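Local coordinates for protein DegQ (Legionella fallonii, PDB 3PV5) that probably degrades misfolded proteins as a serine protease of the HtrA family, its subunits assembling into a self-compartmentalised particle of twelve, at residues D304-I309 / I335-D340; Q282-S287 / T312-A317; G175-L180 / N192-D197; G258-F263 / A348-I353; Y368-R373 / V388-A393. One frame throughout, in Å; residues are numbered along the deposited sequence.

Interaction 1 (D304-I309 / I335-D340)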
# COMPACT_ATOMS: atom_id res chain seq x y z
N ASP A 304 15.33 39.73 -45.99
CA ASP A 304 15.78 39.19 -47.25
C ASP A 304 15.06 37.87 -47.50
O ASP A 304 14.73 37.15 -46.55
CB ASP A 304 17.29 38.93 -47.24
CG ASP A 304 18.13 40.21 -47.23
OD1 ASP A 304 17.59 41.34 -47.38
OD2 ASP A 304 19.38 40.07 -47.05
N ILE A 305 14.84 37.53 -48.75
CA ILE A 305 14.29 36.22 -49.05
C ILE A 305 15.28 35.41 -49.84
O ILE A 305 15.55 35.73 -51.01
CB ILE A 305 13.04 36.29 -49.83
CG1 ILE A 305 11.92 36.88 -48.94
CG2 ILE A 305 12.66 34.89 -50.29
CD1 ILE A 305 10.77 37.42 -49.74
N ILE A 306 15.86 34.39 -49.19
CA ILE A 306 16.88 33.59 -49.84
C ILE A 306 16.27 32.72 -50.93
O ILE A 306 15.27 32.06 -50.67
CB ILE A 306 17.62 32.72 -48.86
CG1 ILE A 306 18.40 33.57 -47.90
CG2 ILE A 306 18.62 31.88 -49.59
CD1 ILE A 306 18.85 32.83 -46.73
N THR A 307 16.84 32.74 -52.14
CA THR A 307 16.28 31.99 -53.28
C THR A 307 17.20 30.95 -53.89
O THR A 307 16.74 30.03 -54.58
CB THR A 307 15.84 32.88 -54.44
OG1 THR A 307 16.95 33.70 -54.87
CG2 THR A 307 14.64 33.72 -54.03
N GLN A 308 18.47 31.07 -53.62
CA GLN A 308 19.42 30.14 -54.11
C GLN A 308 20.56 30.15 -53.12
O GLN A 308 21.02 31.21 -52.70
CB GLN A 308 19.92 30.59 -55.50
CG GLN A 308 20.43 29.44 -56.40
CD GLN A 308 21.09 29.92 -57.69
OE1 GLN A 308 22.24 29.55 -57.99
NE2 GLN A 308 20.40 30.75 -58.43
N ILE A 309 21.03 28.97 -52.74
CA ILE A 309 22.31 28.83 -52.10
C ILE A 309 23.17 27.89 -52.97
O ILE A 309 22.70 26.84 -53.47
CB ILE A 309 22.18 28.31 -50.65
CG1 ILE A 309 21.46 29.34 -49.81
CG2 ILE A 309 23.55 28.05 -50.04
CD1 ILE A 309 21.27 28.91 -48.38
N ILE A 335 25.07 33.07 -51.74
CA ILE A 335 23.67 33.20 -51.33
C ILE A 335 22.95 34.21 -52.21
O ILE A 335 23.30 35.39 -52.23
CB ILE A 335 23.57 33.64 -49.86
CG1 ILE A 335 24.35 32.68 -48.97
CG2 ILE A 335 22.10 33.69 -49.42
CD1 ILE A 335 24.80 33.31 -47.69
N ILE A 336 21.96 33.77 -52.95
CA ILE A 336 21.16 34.71 -53.70
C ILE A 336 19.87 35.05 -52.96
O ILE A 336 19.15 34.18 -52.50
CB ILE A 336 20.83 34.19 -55.09
CG1 ILE A 336 22.15 33.94 -55.86
CG2 ILE A 336 19.93 35.22 -55.85
CD1 ILE A 336 21.92 33.57 -57.33
N VAL A 337 19.59 36.33 -52.93
CA VAL A 337 18.64 36.93 -52.06
C VAL A 337 17.74 37.84 -52.84
O VAL A 337 18.18 38.47 -53.80
CB VAL A 337 19.41 37.79 -51.05
CG1 VAL A 337 18.97 39.26 -51.05
CG2 VAL A 337 19.38 37.15 -49.68
N GLU A 338 16.49 37.96 -52.40
CA GLU A 338 15.69 39.05 -52.90
C GLU A 338 15.42 40.06 -51.76
O GLU A 338 15.14 39.67 -50.63
CB GLU A 338 14.44 38.48 -53.51
CG GLU A 338 13.68 39.49 -54.30
CD GLU A 338 13.72 39.32 -55.80
OE1 GLU A 338 14.39 38.42 -56.33
OE2 GLU A 338 13.02 40.11 -56.46
N ARG A 339 15.55 41.36 -52.06
CA ARG A 339 15.39 42.40 -51.05
C ARG A 339 14.55 43.53 -51.63
O ARG A 339 14.98 44.22 -52.57
CB ARG A 339 16.76 42.89 -50.56
CG ARG A 339 16.69 44.05 -49.55
CD ARG A 339 18.06 44.59 -49.16
NE ARG A 339 18.92 43.56 -48.58
CZ ARG A 339 20.24 43.64 -48.36
NH1 ARG A 339 20.94 44.74 -48.65
NH2 ARG A 339 20.88 42.59 -47.86
N ASP A 340 13.35 43.72 -51.10
CA ASP A 340 12.39 44.71 -51.66
C ASP A 340 12.40 44.60 -53.19
O ASP A 340 12.51 45.61 -53.90
CB ASP A 340 12.70 46.14 -51.22
CG ASP A 340 12.77 46.30 -49.69
OD1 ASP A 340 13.62 47.08 -49.20
OD2 ASP A 340 11.96 45.65 -48.96
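Ile336 against Thr307 and Gln308, and Asp304 against Arg339, carry much of the surface buried where 304-309 runs antiparallel to 335-340 in the first PDZ domain. Ile336 sits opposite a classic beta bulge: Thr307 and Gln308 both face it, and the register slips by one. Thr307 N donates to Ile336 O over 2.7 Å, almost straight at 177°, and Thr307 OG1 and Gln308 N add weak bonds to the same oxygen. In return Ile336 N donates to Gln308 O over 2.7 Å. The Ile336 side chain runs alongside that of Gln308, CB of Ile336 3.7 Å from CB of Gln308, while its CG2 branch nears Thr307 OG1. On the other face Ile306 CG2 meets Ile335 CG2 at 3.9 Å, and Ile309 packs on Val320 and Ile324 of helix 317-325.

At the opposite end, Glu338 and Ile305 exchange two backbone bonds. Beyond them Arg339 grips Asp304 side-on: its NE lies 2.9 Å from OD1 of Asp304 and its NH2 3.0 Å from OD2. Both oxygens are met on their syn side, and carboxylate and guanidinium are nearly coplanar, 16° apart. Val337 CG2 rests on Asp304 CB at 3.7 Å. Lys301 N also donates to OD2, and Arg339 NH2 reaches Gly299 O as well. Two parallel bonds fix the rotation of both flat groups, and the opposite charge with the added N-H would probably keep this buried carboxylate ionised.

Interaction 2 (Q282-S287 / T312-A317)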
# COMPACT_ATOMS: atom_id res chain seq x y z
N GLN A 282 8.36 31.76 -53.95
CA GLN A 282 9.08 30.85 -53.08
C GLN A 282 10.49 31.31 -52.73
O GLN A 282 11.14 32.04 -53.46
CB GLN A 282 9.16 29.49 -53.70
CG GLN A 282 7.76 28.90 -54.06
CD GLN A 282 7.90 27.63 -54.79
OE1 GLN A 282 8.46 27.59 -55.90
NE2 GLN A 282 7.48 26.56 -54.16
N GLY A 283 10.91 30.89 -51.55
CA GLY A 283 12.14 31.37 -50.97
C GLY A 283 12.08 31.17 -49.48
O GLY A 283 11.04 30.72 -48.93
N ALA A 284 13.19 31.52 -48.83
CA ALA A 284 13.31 31.36 -47.39
C ALA A 284 13.47 32.73 -46.76
O ALA A 284 14.36 33.48 -47.16
CB ALA A 284 14.47 30.46 -47.03
N LEU A 285 12.63 33.04 -45.76
CA LEU A 285 12.59 34.36 -45.16
C LEU A 285 13.64 34.39 -44.07
O LEU A 285 13.67 33.53 -43.19
CB LEU A 285 11.21 34.65 -44.63
CG LEU A 285 10.94 36.03 -43.98
CD1 LEU A 285 11.45 37.22 -44.82
CD2 LEU A 285 9.42 36.18 -43.63
N VAL A 286 14.52 35.37 -44.14
CA VAL A 286 15.48 35.57 -43.09
C VAL A 286 14.79 36.36 -41.97
O VAL A 286 14.37 37.53 -42.18
CB VAL A 286 16.71 36.43 -43.57
CG1 VAL A 286 17.62 36.78 -42.31
CG2 VAL A 286 17.47 35.75 -44.65
N SER A 287 14.73 35.77 -40.80
CA SER A 287 14.07 36.37 -39.64
C SER A 287 15.04 37.10 -38.73
O SER A 287 14.64 38.00 -37.99
CB SER A 287 13.32 35.32 -38.83
OG SER A 287 14.14 34.21 -38.52
N THR A 312 21.84 25.18 -55.30
CA THR A 312 20.47 24.79 -55.02
C THR A 312 19.52 25.97 -54.95
O THR A 312 19.76 26.98 -54.28
CB THR A 312 20.34 23.99 -53.74
OG1 THR A 312 21.62 23.48 -53.37
CG2 THR A 312 19.34 22.84 -53.97
N LYS A 313 18.42 25.82 -55.67
CA LYS A 313 17.37 26.77 -55.64
C LYS A 313 16.63 26.48 -54.31
O LYS A 313 16.32 25.33 -54.01
CB LYS A 313 16.44 26.60 -56.87
CG LYS A 313 16.27 27.85 -57.80
CD LYS A 313 15.86 29.20 -57.05
CE LYS A 313 14.36 29.27 -56.53
NZ LYS A 313 14.03 30.24 -55.37
N ILE A 314 16.39 27.53 -53.53
CA ILE A 314 15.61 27.43 -52.32
C ILE A 314 14.15 27.85 -52.59
O ILE A 314 13.87 28.97 -53.03
CB ILE A 314 16.17 28.34 -51.21
CG1 ILE A 314 17.66 28.12 -51.03
CG2 ILE A 314 15.43 28.07 -49.88
CD1 ILE A 314 18.03 26.67 -50.82
N THR A 315 13.23 26.92 -52.35
CA THR A 315 11.81 27.21 -52.36
C THR A 315 11.13 27.02 -50.98
O THR A 315 9.92 27.23 -50.87
CB THR A 315 11.08 26.26 -53.34
OG1 THR A 315 11.17 24.90 -52.85
CG2 THR A 315 11.60 26.40 -54.81
N GLN A 316 11.91 26.63 -49.98
CA GLN A 316 11.41 26.16 -48.69
C GLN A 316 12.41 26.44 -47.61
O GLN A 316 13.57 26.14 -47.75
CB GLN A 316 11.15 24.65 -48.75
CG GLN A 316 9.72 24.34 -49.13
CD GLN A 316 9.44 22.85 -49.22
OE1 GLN A 316 10.24 22.01 -48.79
NE2 GLN A 316 8.27 22.51 -49.77
N ALA A 317 11.98 27.01 -46.50
CA ALA A 317 12.91 27.39 -45.46
C ALA A 317 13.69 26.18 -44.91
O ALA A 317 14.89 26.28 -44.60
CB ALA A 317 12.15 28.10 -44.33
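Gly283 and Thr315 bring the backbones of 282-287 and 312-317 to 4.4 Å between CA atoms, and Ala284 and Ala317 come equally near. The touching parts run 60° apart and do not pair as strands; van der Waals packing joins them. This is a corner of the first PDZ domain, where the chain leading into helix 317-325 crosses the start of strand 284-289. Gly283 has no side chain, and its CA lies 3.6 Å from Ile314 O.

Ala284 points its CB at the other segment, into the fork between Ile314 and Ala317: CB of Ala284 is 3.8 Å from CG2 of Ile314 and 3.8 Å from CA of Ala317. Val264 and Val320 also touch this methyl, which makes it part of the core between sheet and helix. Nearer the surface, the extended side chain of Gln282 lies beside Thr315, both pointing the same way. With Thr315 OG1 set between its backbone N and carbonyl carbon (chi1 65°), CG2 is turned to meet Gln282 OE1 at 3.5 Å. Farther along the strand, Ser287 O accepts a hydrogen bond from Gln438 of a second subunit.

Lys313 folds back at chi2 and chi3 alongside this crossing. Its ammonium also bonds Thr307 O, and its NZ donates to Ile314 O over 2.7 Å from above the carbonyl plane, ending 3.9 Å from Gln282 O.

Interaction 3 (G175-L180 / N192-D197)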
# COMPACT_ATOMS: atom_id res chain seq x y z
N GLY A 175 1.83 2.67 -48.40
CA GLY A 175 0.99 3.84 -48.12
C GLY A 175 1.27 5.06 -48.97
O GLY A 175 1.79 4.98 -50.10
N ILE A 176 0.94 6.22 -48.42
CA ILE A 176 1.27 7.47 -49.10
C ILE A 176 2.11 8.34 -48.21
O ILE A 176 2.15 8.16 -46.99
CB ILE A 176 0.03 8.19 -49.50
CG1 ILE A 176 -0.58 8.87 -48.27
CG2 ILE A 176 -0.88 7.21 -50.19
CD1 ILE A 176 -1.79 9.63 -48.51
N VAL A 177 2.81 9.28 -48.82
CA VAL A 177 3.40 10.41 -48.04
C VAL A 177 2.25 11.22 -47.41
O VAL A 177 1.41 11.66 -48.14
CB VAL A 177 4.19 11.35 -49.03
CG1 VAL A 177 4.78 12.61 -48.31
CG2 VAL A 177 5.29 10.55 -49.76
N SER A 178 2.20 11.42 -46.09
CA SER A 178 1.11 12.18 -45.43
C SER A 178 1.43 13.65 -45.23
O SER A 178 0.49 14.42 -45.10
CB SER A 178 0.77 11.76 -43.97
OG SER A 178 1.03 10.44 -43.69
N ALA A 179 2.70 13.96 -44.96
CA ALA A 179 3.16 15.35 -44.78
C ALA A 179 4.68 15.47 -45.03
O ALA A 179 5.45 14.60 -44.64
CB ALA A 179 2.84 15.88 -43.37
N LEU A 180 5.08 16.56 -45.66
CA LEU A 180 6.48 16.82 -45.94
C LEU A 180 7.19 17.40 -44.76
O LEU A 180 6.59 17.99 -43.88
CB LEU A 180 6.62 17.76 -47.11
CG LEU A 180 6.03 17.25 -48.43
CD1 LEU A 180 6.27 18.33 -49.49
CD2 LEU A 180 6.58 15.92 -48.86
N ASN A 192 10.64 17.30 -37.93
CA ASN A 192 11.94 17.03 -38.59
C ASN A 192 11.99 15.97 -39.73
O ASN A 192 13.03 15.86 -40.39
CB ASN A 192 13.00 16.65 -37.52
CG ASN A 192 14.43 17.06 -37.91
OD1 ASN A 192 14.62 18.02 -38.67
ND2 ASN A 192 15.44 16.34 -37.39
N PHE A 193 10.91 15.21 -40.01
CA PHE A 193 11.03 14.16 -41.07
C PHE A 193 9.95 14.06 -42.15
O PHE A 193 8.89 14.65 -42.00
CB PHE A 193 11.04 12.85 -40.39
CG PHE A 193 11.83 12.79 -39.12
CD1 PHE A 193 13.17 12.50 -39.14
CD2 PHE A 193 11.18 12.90 -37.89
CE1 PHE A 193 13.88 12.38 -37.95
CE2 PHE A 193 11.89 12.81 -36.65
CZ PHE A 193 13.24 12.53 -36.68
N ILE A 194 10.20 13.34 -43.23
CA ILE A 194 9.10 12.98 -44.15
C ILE A 194 8.12 12.08 -43.34
O ILE A 194 8.53 11.29 -42.50
CB ILE A 194 9.53 12.15 -45.27
CG1 ILE A 194 10.52 12.85 -46.20
CG2 ILE A 194 8.34 11.61 -46.06
CD1 ILE A 194 11.20 11.79 -47.16
N GLN A 195 6.84 12.27 -43.53
CA GLN A 195 5.90 11.54 -42.75
C GLN A 195 4.99 10.84 -43.73
O GLN A 195 4.69 11.34 -44.80
CB GLN A 195 5.22 12.50 -41.80
CG GLN A 195 3.92 12.01 -41.15
CD GLN A 195 3.17 13.12 -40.26
OE1 GLN A 195 3.80 13.87 -39.49
NE2 GLN A 195 1.80 13.15 -40.39
N THR A 196 4.57 9.64 -43.33
CA THR A 196 3.93 8.66 -44.15
C THR A 196 2.81 8.01 -43.34
O THR A 196 2.88 8.04 -42.12
CB THR A 196 4.97 7.47 -44.29
OG1 THR A 196 4.64 6.55 -45.30
CG2 THR A 196 4.85 6.61 -43.17
N ASP A 197 1.87 7.28 -43.98
CA ASP A 197 1.04 6.26 -43.25
C ASP A 197 1.44 4.78 -43.55
O ASP A 197 0.64 3.88 -43.47
CB ASP A 197 -0.47 6.41 -43.48
CG ASP A 197 -0.86 6.19 -44.86
OD1 ASP A 197 -0.01 5.79 -45.72
OD2 ASP A 197 -2.01 6.51 -45.13
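Ile176 and Asp197 grip each other twice: Ile176 N donates to Asp197 OD1 over 2.9 Å, and Asp197 N donates back to Ile176 O over 3.1 Å. OD1 of Asp197 also lies only 3.2 Å from Gly175 CA, where no side chain stands in its way. The carboxylate folds over its own backbone (chi1 64°) to make this reach. Further along, Ser178 and Ala179 form a classic beta bulge against Gln195. Ser178 N, at 2.8 Å, and Ala179 N, at 3.3 Å, both donate to Gln195 O and come from the same face of its plane; Gln195 N closes the ring to Ala179 O over 2.9 Å. Val177 CG1 and Ile194 CG2 pack at 4.3 Å.

In the next shell, Asp197 OD2 accepts from Thr173 OG1 and Phe174 N of a third subunit, so that the second carboxylate oxygen is held from across the subunit boundary. Gln195 NE2 makes a weak bond to Ser171 of that subunit, placing the contact at an interface of the dodecamer. Within the second barrel of the trypsin-like fold, strand 172-179 is flanked by 153-157 and by 194-196, whose own far edge pairs with 234-238.

Interaction 4 (G258-F263 / A348-I353)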
# COMPACT_ATOMS: atom_id res chain seq x y z
N GLY A 258 30.11 24.27 -38.80
CA GLY A 258 30.48 25.65 -38.52
C GLY A 258 29.29 26.61 -38.41
O GLY A 258 28.14 26.20 -38.27
N LEU A 259 29.59 27.91 -38.47
CA LEU A 259 28.64 28.94 -38.09
C LEU A 259 28.46 29.82 -39.27
O LEU A 259 29.40 30.11 -40.00
CB LEU A 259 29.12 29.73 -36.87
CG LEU A 259 28.49 31.16 -36.70
CD1 LEU A 259 27.05 31.13 -36.25
CD2 LEU A 259 29.32 32.04 -35.75
N MET A 260 27.20 30.16 -39.48
CA MET A 260 26.80 31.07 -40.49
C MET A 260 26.04 32.27 -39.92
O MET A 260 26.30 33.41 -40.30
CB MET A 260 25.93 30.35 -41.50
CG MET A 260 26.59 30.24 -42.85
SD MET A 260 26.54 31.84 -43.62
CE MET A 260 28.16 31.80 -44.40
N GLY A 261 25.07 31.96 -39.07
CA GLY A 261 24.39 32.90 -38.23
C GLY A 261 23.11 33.41 -38.83
O GLY A 261 22.72 34.51 -38.54
N ILE A 262 22.51 32.60 -39.69
CA ILE A 262 21.26 32.90 -40.42
C ILE A 262 20.08 32.13 -39.81
O ILE A 262 20.04 30.90 -39.94
CB ILE A 262 21.34 32.33 -41.82
CG1 ILE A 262 22.55 32.87 -42.53
CG2 ILE A 262 20.14 32.69 -42.58
CD1 ILE A 262 22.75 32.25 -43.92
N PHE A 263 19.15 32.81 -39.14
CA PHE A 263 17.87 32.20 -38.78
C PHE A 263 16.84 32.47 -39.87
O PHE A 263 16.66 33.61 -40.28
CB PHE A 263 17.34 32.70 -37.44
CG PHE A 263 18.03 32.09 -36.23
CD1 PHE A 263 19.44 31.90 -36.22
CD2 PHE A 263 17.28 31.70 -35.10
CE1 PHE A 263 20.11 31.34 -35.10
CE2 PHE A 263 17.92 31.14 -33.96
CZ PHE A 263 19.34 30.95 -33.96
N ALA A 348 29.76 34.48 -48.58
CA ALA A 348 30.01 34.37 -47.18
C ALA A 348 30.81 33.12 -46.84
O ALA A 348 30.67 32.07 -47.47
CB ALA A 348 28.67 34.36 -46.47
N VAL A 349 31.60 33.23 -45.77
CA VAL A 349 32.52 32.19 -45.39
C VAL A 349 32.12 31.56 -44.08
O VAL A 349 32.00 32.22 -43.08
CB VAL A 349 33.92 32.81 -45.28
CG1 VAL A 349 34.94 31.82 -44.70
CG2 VAL A 349 34.35 33.34 -46.64
N VAL A 350 31.93 30.25 -44.08
CA VAL A 350 31.63 29.51 -42.86
C VAL A 350 32.80 29.58 -41.89
O VAL A 350 33.91 29.36 -42.30
CB VAL A 350 31.36 28.03 -43.19
CG1 VAL A 350 30.95 27.26 -41.97
CG2 VAL A 350 30.29 27.91 -44.32
N THR A 351 32.55 29.88 -40.62
CA THR A 351 33.62 29.95 -39.66
C THR A 351 33.42 28.98 -38.53
O THR A 351 32.33 28.46 -38.31
CB THR A 351 33.77 31.39 -39.09
OG1 THR A 351 32.60 31.75 -38.36
CG2 THR A 351 34.01 32.46 -40.23
N ASP A 352 34.50 28.74 -37.79
CA ASP A 352 34.50 27.81 -36.67
C ASP A 352 33.88 28.46 -35.47
O ASP A 352 34.25 29.54 -35.07
CB ASP A 352 35.91 27.36 -36.34
CG ASP A 352 35.93 26.31 -35.25
OD1 ASP A 352 35.68 26.62 -34.06
OD2 ASP A 352 36.19 25.13 -35.61
N ILE A 353 32.97 27.73 -34.85
CA ILE A 353 32.11 28.24 -33.81
C ILE A 353 32.90 28.67 -32.62
O ILE A 353 32.51 29.62 -31.93
CB ILE A 353 31.17 27.14 -33.32
CG1 ILE A 353 30.14 26.79 -34.39
CG2 ILE A 353 30.50 27.52 -32.03
CD1 ILE A 353 29.57 25.28 -34.19
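Leu259 and Thr351 form a single antiparallel hydrogen-bonded pair, Leu259 N donating to Thr351 O over 2.8 Å and Thr351 N to Leu259 O over 3.2 Å. The bridge ties the start of the first PDZ domain to its end, just ahead of helix 353-363. By its place before strand 262-266, the turn from Leu259 to Gly261 is consistent with the carboxylate-binding loop of PDZ domains.

Without a side chain, Gly258 lets the other segment close in, its CA 3.4 Å from Thr351 O and 3.8 Å from Val350 CG1. Leu259 CB meets Ile353 CG1 at 4.0 Å, which sets the first turn of the helix against the loop. Just before it, Asp352 is the N-cap: OD1 takes the N-H of Lys354, and OD2 is held by His256.

Met260 reaches inward from the bridge, its side chain packing on Val333, Ile324 and Pro294. It makes two bends, chi2 -74° and chi3 142°. The CE atom of Met260 presses close on the CB of Ala348, 3.3 Å away, with Val350 CG2 at 4.4 Å.

Interaction 5 (Y368-R373 / V388-A393)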
# COMPACT_ATOMS: atom_id res chain seq x y z
N TYR A 368 31.32 40.36 -22.00
CA TYR A 368 30.86 39.28 -22.80
C TYR A 368 30.02 38.28 -22.01
O TYR A 368 30.36 37.89 -20.90
CB TYR A 368 32.05 38.56 -23.37
CG TYR A 368 31.66 37.28 -23.99
CD1 TYR A 368 31.21 37.24 -25.30
CD2 TYR A 368 31.68 36.10 -23.24
CE1 TYR A 368 30.83 36.06 -25.87
CE2 TYR A 368 31.28 34.91 -23.80
CZ TYR A 368 30.87 34.89 -25.12
OH TYR A 368 30.47 33.68 -25.68
N GLY A 369 28.89 37.92 -22.60
CA GLY A 369 27.98 36.95 -22.03
C GLY A 369 27.02 37.54 -21.01
O GLY A 369 26.27 36.79 -20.36
N LEU A 370 27.06 38.86 -20.82
CA LEU A 370 26.17 39.51 -19.86
C LEU A 370 24.98 40.24 -20.56
O LEU A 370 25.13 40.82 -21.63
CB LEU A 370 26.99 40.49 -19.04
CG LEU A 370 28.08 40.00 -18.10
CD1 LEU A 370 28.68 41.20 -17.38
CD2 LEU A 370 27.56 38.99 -17.07
N ALA A 371 23.78 40.22 -19.96
CA ALA A 371 22.65 41.05 -20.47
C ALA A 371 22.49 42.16 -19.49
O ALA A 371 22.40 41.93 -18.32
CB ALA A 371 21.39 40.26 -20.61
N LEU A 372 22.49 43.37 -19.99
CA LEU A 372 22.62 44.57 -19.16
C LEU A 372 21.51 45.57 -19.47
O LEU A 372 21.14 45.68 -20.62
CB LEU A 372 23.98 45.20 -19.50
CG LEU A 372 25.24 44.33 -19.24
CD1 LEU A 372 26.45 44.95 -19.87
CD2 LEU A 372 25.48 44.11 -17.75
N ARG A 373 20.97 46.28 -18.49
CA ARG A 373 20.08 47.42 -18.77
C ARG A 373 20.35 48.52 -17.79
O ARG A 373 20.88 48.26 -16.69
CB ARG A 373 18.56 47.10 -18.78
CG ARG A 373 18.06 46.08 -17.77
CD ARG A 373 16.54 46.04 -17.52
NE ARG A 373 16.22 46.98 -16.45
CZ ARG A 373 15.05 47.07 -15.81
NH1 ARG A 373 14.03 46.25 -16.12
NH2 ARG A 373 14.92 47.98 -14.84
N VAL A 388 23.87 49.76 -13.66
CA VAL A 388 23.33 48.82 -14.65
C VAL A 388 23.07 47.44 -14.09
O VAL A 388 23.93 46.81 -13.48
CB VAL A 388 24.13 48.82 -15.97
CG1 VAL A 388 25.20 49.87 -15.97
CG2 VAL A 388 24.60 47.50 -16.30
N GLN A 389 21.84 46.99 -14.31
CA GLN A 389 21.35 45.81 -13.68
C GLN A 389 21.79 44.71 -14.58
O GLN A 389 21.68 44.84 -15.77
CB GLN A 389 19.81 45.88 -13.54
CG GLN A 389 19.12 44.66 -12.93
CD GLN A 389 17.59 44.76 -13.03
OE1 GLN A 389 17.01 45.14 -14.10
NE2 GLN A 389 16.92 44.38 -11.94
N VAL A 390 22.35 43.65 -14.01
CA VAL A 390 22.68 42.47 -14.79
C VAL A 390 21.42 41.64 -14.85
O VAL A 390 20.90 41.19 -13.80
CB VAL A 390 23.80 41.65 -14.15
CG1 VAL A 390 24.02 40.38 -14.97
CG2 VAL A 390 25.07 42.47 -14.09
N VAL A 391 20.90 41.50 -16.05
CA VAL A 391 19.59 40.86 -16.26
C VAL A 391 19.83 39.42 -16.57
O VAL A 391 18.97 38.57 -16.32
CB VAL A 391 18.87 41.42 -17.48
CG1 VAL A 391 17.61 40.57 -17.81
CG2 VAL A 391 18.53 42.83 -17.28
N GLY A 392 20.96 39.14 -17.18
CA GLY A 392 21.38 37.78 -17.35
C GLY A 392 22.87 37.64 -17.54
O GLY A 392 23.58 38.60 -17.87
N ALA A 393 23.35 36.43 -17.33
CA ALA A 393 24.77 36.17 -17.38
C ALA A 393 25.04 34.70 -17.71
O ALA A 393 24.58 33.83 -17.03
CB ALA A 393 25.39 36.55 -16.02
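Arg373 turns its CG between its backbone N and carbonyl carbon (chi1 37°) and bends again at chi3 (-89°), while Gln389 runs extended from a CG anti to its backbone N. The two side chains thereby lie together, pointing the same way. Gln389 OE1 sits over one face of the guanidinium, offset toward its rim and 3.1 Å from Arg373 NE, with amide and guanidinium planes 67° apart. From this position above the plane the oxygen makes no hydrogen bond to NE. Val391 crosses the arginine at about a right angle, its CG2 tight against Arg373 CG at 3.3 Å.

Beneath these side chains, 368-373 and 388-393 form part of an antiparallel hairpin in the second PDZ domain. A classic beta bulge places Val391 and Gly392 opposite Ala371: Val391 N donates to Ala371 O over 2.8 Å and Gly392 N adds a weak bond to it, while Ala371 N gives its hydrogen to Gly392 O at 2.7 Å. Arg373 and Gln389 exchange a further pair of backbone bonds.

The other face of the hairpin is apolar. Leu370 CD2 meets Ala393 CB at 3.4 Å, and Leu372 CD2 touches both Val388 CG2, at 3.8 Å, and Val390 CG2, at 4.0 Å. Leu424 of helix 421-428 covers Leu372 and Val388. A second subunit packs on the arginine's side, with Glu376 against Arg373 and Gln377 against Ala371 and Val391. The chemistry is thus divided: oily groups join hairpin to helix, whereas the amide oxygen over the guanidinium would offer a mild, weakly directional attraction beside the subunit interface.

Overall arrangement
From the N terminus, interaction 3 closes first, a short loop between neighbouring strands of the second barrel of the protease domain. Interaction 4 then opens and joins the two ends of the first PDZ domain, enclosing interactions 1 and 2. These two cross, their segments alternating along the chain, and they share a sheet through strand 305-309, which neighbours both 284-289 and 312-313; their centres are 7 Å apart. Interaction 4 touches both of them. Past helix 353-363, interaction 5 closes a hairpin in the second PDZ domain, its centre about 44 Å from that of interaction 3. Interactions 2 and 5 both meet the second subunit, interaction 3 the third.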